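Long-range contacts in D-threo-3-hydroxyaspartate dehydratase (PDB 3WQD), which uses pyridoxal 5'-phosphate and a divalent metal ion to deaminate D-threo-3-hydroxyaspartate to oxaloacetate and ammonium, and also acts on D-serine: residues B[145-150]-B[181-186]; B[50-55]-B[72-77]. All coordinates share one frame; numbering follows the deposited sequence.

Contact 1 of 2, residues B[145-150]-B[181-186]. With PLP (pyridoxal-5'-phosphate), chain G; 999 ((3S)-3-hydroxy-D-aspartic acid), chain J.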
# COMPACT_ATOMS: atom_id res chain seq x y z
N ILE B 145 16.89 -21.99 3.66
CA ILE B 145 18.16 -21.90 4.43
C ILE B 145 18.35 -20.44 4.82
O ILE B 145 18.12 -19.54 4.00
CB ILE B 145 19.34 -22.34 3.54
CG1 ILE B 145 19.12 -23.75 2.92
CG2 ILE B 145 20.67 -22.29 4.38
CD1 ILE B 145 18.83 -24.83 3.98
N ASP B 146 18.66 -20.20 6.09
CA ASP B 146 19.04 -18.86 6.62
C ASP B 146 20.57 -18.73 6.41
O ASP B 146 21.37 -19.41 7.08
CB ASP B 146 18.68 -18.78 8.09
CG ASP B 146 19.06 -17.47 8.72
OD1 ASP B 146 19.70 -16.63 8.02
OD2 ASP B 146 18.78 -17.31 9.91
N THR B 147 20.99 -17.89 5.44
CA THR B 147 22.45 -17.68 5.19
C THR B 147 22.90 -16.35 5.76
O THR B 147 24.12 -16.13 5.86
CB THR B 147 22.79 -17.77 3.69
OG1 THR B 147 21.95 -16.83 2.97
CG2 THR B 147 22.62 -19.17 3.17
N ASP B 148 21.97 -15.40 6.12
CA ASP B 148 22.44 -14.07 6.53
C ASP B 148 21.62 -13.43 7.68
O ASP B 148 21.83 -12.23 8.00
CB ASP B 148 22.48 -13.14 5.28
CG ASP B 148 21.08 -12.69 4.89
OD1 ASP B 148 20.08 -13.42 5.28
OD2 ASP B 148 21.01 -11.71 4.12
N GLY B 149 20.71 -14.18 8.33
CA GLY B 149 19.95 -13.71 9.42
C GLY B 149 18.82 -12.76 9.01
O GLY B 149 18.19 -12.18 9.88
N HIS B 150 18.55 -12.59 7.71
CA HIS B 150 17.53 -11.65 7.21
C HIS B 150 16.16 -11.97 7.77
O HIS B 150 15.45 -11.02 8.19
CB HIS B 150 17.49 -11.69 5.67
CG HIS B 150 16.40 -10.88 5.05
ND1 HIS B 150 16.37 -9.52 5.09
CD2 HIS B 150 15.37 -11.29 4.24
CE1 HIS B 150 15.22 -9.09 4.37
NE2 HIS B 150 14.64 -10.20 3.85
N THR B 181 17.79 -19.94 -0.60
CA THR B 181 18.04 -18.91 0.38
C THR B 181 17.78 -17.55 -0.29
O THR B 181 17.95 -17.43 -1.53
CB THR B 181 19.50 -19.00 0.94
OG1 THR B 181 19.55 -18.14 2.09
CG2 THR B 181 20.50 -18.62 -0.08
N HIS B 182 17.50 -16.54 0.56
CA HIS B 182 17.40 -15.17 0.08
C HIS B 182 18.17 -14.29 0.98
O HIS B 182 17.80 -14.12 2.19
CB HIS B 182 15.89 -14.74 0.16
CG HIS B 182 15.64 -13.26 -0.02
ND1 HIS B 182 16.02 -12.54 -1.19
CD2 HIS B 182 14.99 -12.36 0.80
CE1 HIS B 182 15.54 -11.23 -1.04
NE2 HIS B 182 15.00 -11.12 0.17
N ALA B 183 19.29 -13.71 0.50
CA ALA B 183 20.11 -12.91 1.41
C ALA B 183 19.62 -11.46 1.43
O ALA B 183 20.30 -10.54 0.89
CB ALA B 183 21.62 -13.02 1.07
N GLY B 184 18.41 -11.24 1.98
CA GLY B 184 17.77 -9.91 1.98
C GLY B 184 18.49 -8.87 2.80
O GLY B 184 18.19 -7.69 2.66
N SER B 185 19.49 -9.27 3.63
CA SER B 185 20.28 -8.28 4.36
C SER B 185 21.14 -7.48 3.38
O SER B 185 21.66 -6.42 3.78
CB SER B 185 21.24 -8.89 5.40
OG SER B 185 22.34 -9.59 4.78
N SER B 186 21.16 -7.86 2.10
CA SER B 186 21.92 -7.09 1.10
C SER B 186 21.35 -5.64 0.99
O SER B 186 22.03 -4.68 0.56
CB SER B 186 21.88 -7.78 -0.27
OG SER B 186 20.52 -7.75 -0.78
N1 PLP G . 13.45 -14.71 -3.22
C2 PLP G . 12.71 -14.54 -2.11
C2A PLP G . 12.35 -15.69 -1.23
C3 PLP G . 12.37 -13.21 -1.68
O3 PLP G . 11.66 -13.02 -0.57
C4 PLP G . 12.74 -12.10 -2.55
C4A PLP G . 12.44 -10.74 -2.19
C5 PLP G . 13.44 -12.45 -3.78
C6 PLP G . 13.83 -13.77 -4.06
C5A PLP G . 13.77 -11.33 -4.76
O4P PLP G . 14.63 -10.35 -4.19
P PLP G . 14.76 -8.97 -5.03
O1P PLP G . 15.26 -9.37 -6.39
O2P PLP G . 15.80 -8.25 -4.20
O3P PLP G . 13.43 -8.37 -5.06
OD2 999 J . 12.86 -6.37 1.15
CG 999 J . 12.53 -6.84 0.02
OD1 999 J . 12.00 -6.10 -0.88
CB 999 J . 12.79 -8.32 -0.28
OB 999 J . 13.45 -8.91 0.92
CA 999 J . 11.54 -9.09 -0.60
N 999 J . 11.89 -10.48 -0.93
C 999 J . 10.54 -9.06 0.48
OXT 999 J . 9.89 -8.06 0.73
O 999 J . 10.35 -10.17 1.06
O HOH W 1 16.52 -17.27 3.20
O HOH W 2 18.98 -15.87 4.61

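Contact 2 of 2, residues B[50-55]-B[72-77]. With PLP (pyridoxal-5'-phosphate), chain G; 999 ((3S)-3-hydroxy-D-aspartic acid), chain J.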
# COMPACT_ATOMS: atom_id res chain seq x y z
N PRO B 50 12.79 -15.49 -12.20
CA PRO B 50 12.46 -14.14 -11.69
C PRO B 50 11.35 -14.25 -10.66
O PRO B 50 10.40 -15.11 -10.75
CB PRO B 50 11.92 -13.42 -12.98
CG PRO B 50 11.58 -14.54 -13.97
CD PRO B 50 12.59 -15.70 -13.66
N HIS B 51 11.44 -13.34 -9.73
CA HIS B 51 10.38 -13.25 -8.70
C HIS B 51 9.33 -12.27 -9.17
O HIS B 51 9.60 -11.05 -9.24
CB HIS B 51 10.96 -12.82 -7.30
CG HIS B 51 10.06 -13.28 -6.22
ND1 HIS B 51 8.69 -13.20 -6.34
CD2 HIS B 51 10.34 -13.94 -5.00
CE1 HIS B 51 8.14 -13.81 -5.24
NE2 HIS B 51 9.16 -14.21 -4.43
N VAL B 52 8.17 -12.76 -9.57
CA VAL B 52 7.15 -11.92 -10.19
C VAL B 52 6.35 -11.16 -9.13
O VAL B 52 5.48 -10.37 -9.51
CB VAL B 52 6.19 -12.77 -11.13
CG1 VAL B 52 7.06 -13.34 -12.25
CG2 VAL B 52 5.41 -13.84 -10.38
N LYS B 53 6.65 -11.28 -7.84
CA LYS B 53 5.84 -10.54 -6.87
C LYS B 53 6.05 -9.03 -7.01
O LYS B 53 5.23 -8.22 -6.53
CB LYS B 53 6.18 -10.92 -5.42
CG LYS B 53 7.55 -10.38 -4.95
CD LYS B 53 7.87 -10.82 -3.48
CE LYS B 53 9.31 -10.50 -3.02
NZ LYS B 53 9.74 -9.21 -3.49
N THR B 54 7.12 -8.57 -7.70
CA THR B 54 7.37 -7.12 -7.89
C THR B 54 6.26 -6.54 -8.83
O THR B 54 5.80 -5.40 -8.56
CB THR B 54 8.76 -6.89 -8.53
OG1 THR B 54 9.72 -7.25 -7.50
CG2 THR B 54 8.97 -5.48 -8.92
N SER B 55 5.91 -7.26 -9.92
CA SER B 55 4.95 -6.70 -10.93
C SER B 55 3.61 -7.39 -10.84
O SER B 55 2.58 -6.75 -11.15
CB SER B 55 5.51 -6.84 -12.37
OG SER B 55 5.41 -8.22 -12.81
N ILE B 72 9.27 -19.24 -12.67
CA ILE B 72 9.10 -18.04 -11.92
C ILE B 72 9.10 -18.40 -10.41
O ILE B 72 8.83 -19.58 -10.05
CB ILE B 72 7.74 -17.31 -12.22
CG1 ILE B 72 6.51 -18.18 -11.91
CG2 ILE B 72 7.76 -16.79 -13.69
CD1 ILE B 72 5.14 -17.48 -12.14
N THR B 73 9.26 -17.38 -9.59
CA THR B 73 9.04 -17.47 -8.15
C THR B 73 7.81 -16.60 -7.86
O THR B 73 7.66 -15.49 -8.45
CB THR B 73 10.23 -16.88 -7.35
OG1 THR B 73 11.46 -17.42 -7.88
CG2 THR B 73 10.12 -17.22 -5.89
N VAL B 74 6.92 -17.09 -6.99
CA VAL B 74 5.72 -16.33 -6.58
C VAL B 74 5.67 -16.22 -5.05
O VAL B 74 6.27 -17.07 -4.33
CB VAL B 74 4.40 -16.97 -7.07
CG1 VAL B 74 4.40 -17.00 -8.62
CG2 VAL B 74 4.19 -18.36 -6.52
N SER B 75 5.01 -15.16 -4.58
CA SER B 75 4.89 -14.91 -3.14
C SER B 75 3.54 -15.30 -2.53
O SER B 75 3.39 -15.20 -1.30
CB SER B 75 5.18 -13.43 -2.79
OG SER B 75 4.07 -12.61 -3.21
N THR B 76 2.62 -15.76 -3.37
CA THR B 76 1.29 -16.18 -2.94
C THR B 76 0.77 -17.26 -3.87
O THR B 76 1.18 -17.27 -5.06
CB THR B 76 0.28 -14.97 -2.99
OG1 THR B 76 0.16 -14.48 -4.36
CG2 THR B 76 0.68 -13.80 -2.05
N LEU B 77 -0.14 -18.10 -3.40
CA LEU B 77 -0.78 -19.05 -4.32
C LEU B 77 -1.71 -18.33 -5.34
O LEU B 77 -1.93 -18.89 -6.40
CB LEU B 77 -1.52 -20.18 -3.60
CG LEU B 77 -0.50 -21.11 -2.89
CD1 LEU B 77 -1.32 -22.24 -2.25
CD2 LEU B 77 0.50 -21.68 -3.89
N1 PLP G . 13.45 -14.71 -3.22
C2 PLP G . 12.71 -14.54 -2.11
C2A PLP G . 12.35 -15.69 -1.23
C3 PLP G . 12.37 -13.21 -1.68
O3 PLP G . 11.66 -13.02 -0.57
C4 PLP G . 12.74 -12.10 -2.55
C4A PLP G . 12.44 -10.74 -2.19
C5 PLP G . 13.44 -12.45 -3.78
C6 PLP G . 13.83 -13.77 -4.06
C5A PLP G . 13.77 -11.33 -4.76
O4P PLP G . 14.63 -10.35 -4.19
P PLP G . 14.76 -8.97 -5.03
O1P PLP G . 15.26 -9.37 -6.39
O2P PLP G . 15.80 -8.25 -4.20
O3P PLP G . 13.43 -8.37 -5.06
OD2 999 J . 12.86 -6.37 1.15
CG 999 J . 12.53 -6.84 0.02
OD1 999 J . 12.00 -6.10 -0.88
CB 999 J . 12.79 -8.32 -0.28
OB 999 J . 13.45 -8.91 0.92
CA 999 J . 11.54 -9.09 -0.60
N 999 J . 11.89 -10.48 -0.93
C 999 J . 10.54 -9.06 0.48
OXT 999 J . 9.89 -8.06 0.73
O 999 J . 10.35 -10.17 1.06

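Contact 1 of 2, residues B[145-150]-B[181-186]
Ile145 and Thr181 lie side by side, CA atoms 5.0 Å apart, where the parallel strands 140-146 and 175-180 give way to loops at the mouth of the alanine racemase-like TIM barrel; farther on, His150 meets Ser185. A chain of hydroxyls ties the strand ends together. Thr147 and Thr181 reach toward each other tip to tip, and OG1 of Thr147 donates to OG1 of Thr181 over 2.9 Å; that second hydroxyl passes its own proton to Ile145 O, coming from above the carbonyl plane. One water adds a bridge from Ile145 O to the backbone N of His182.

Asp148 links the two loops through one carboxylate oxygen. Its OD2 receives both the backbone N and the OG of Ser185, from the same face of the carboxylate, while OD1 closes an Asx turn by accepting from His150 N. Two donors on one oxygen should stabilise the carboxylate's negative charge. A chi1 of 70° sets Ser185 OG between its own backbone N and carbonyl carbon, near enough to the N for both to meet OD2.

Both imidazoles lie next to the bound ligands. Gly184 CA presses over the centre of the His150 ring as a CH-pi contact, 3.4 Å from the centroid. The His182 ring has Gly184 N over one face and the cofactor over the opposite one, CE1 being 3.3 Å from PLP C4; ND1 is hydrogen-bonded to Gly226 O. At its edge, in the ring plane, His182 NE2 donates to the substrate-analogue hydroxyl OB over 2.8 Å, N-H...O 158°.

Contact 2 of 2, residues B[50-55]-B[72-77]
The His51 ring is gripped on both faces: CG2 of Thr73 makes a CH-pi contact with one, 3.7 Å from the centroid, CD of Lys53 lies over the rim of the opposite face, and PLP N1 is met at the edge, in the ring plane. This is the cofactor corner of a fold-type III, alanine racemase-like TIM barrel, where the loop after strand 47-48 runs beside strand 72-74. A lone parallel beta bridge, His51 with Thr73, joins them: Thr73 N donates to Pro50 O, and Val52 N to Thr73 O over 3.0 Å.

The imidazole is also held from within its own loop. Lys53 N donates to His51 ND1 (3.2 Å, N-H...N 163°), which fixes the rotation of the ring. With CG of His51 anti to its backbone N (chi1 -156°), the ring swings across the Thr73 side chain at about a right angle.

On the side of the bridge turned from the cofactor, Val52 fills the apolar layer: CG1 touches CG2 of Ile72 at 3.8 Å, and CG2 lies beside CG1 of Val74. Phe83 of helix 77-85 packs on both Val52 and Ile72.

Lys53, the inferred Schiff-base lysine, rests its CB against OG of Ser75, a hydroxyl hydrogen-bonded to Glu79. The cofactor here is linked to the amino acid instead: 999 N lies 1.4 Å from PLP C4A, as in an external aldimine. The lysine, bent at its last torsion, stops close by, with NZ 3.4 Å from CA of 999.

Along the chain the contacts follow in series: contact 2 is complete before contact 1 begins. Their centres are 18 Å apart and their nearest atoms about 7 Å, without touching, yet both reach the same parallel barrel sheet. Contact 2 joins the loop after strand 47-48 to strand 72-74; contact 1 lies across the barrel mouth, where strands 140-146 and 175-180 end. The space between them holds PLP and the bound amino acid, which both contacts touch. The second subunit reaches both as well, and its Gln329 bonds to the amino acid, so the pocket is assembled from two sides of the barrel and a neighbouring chain.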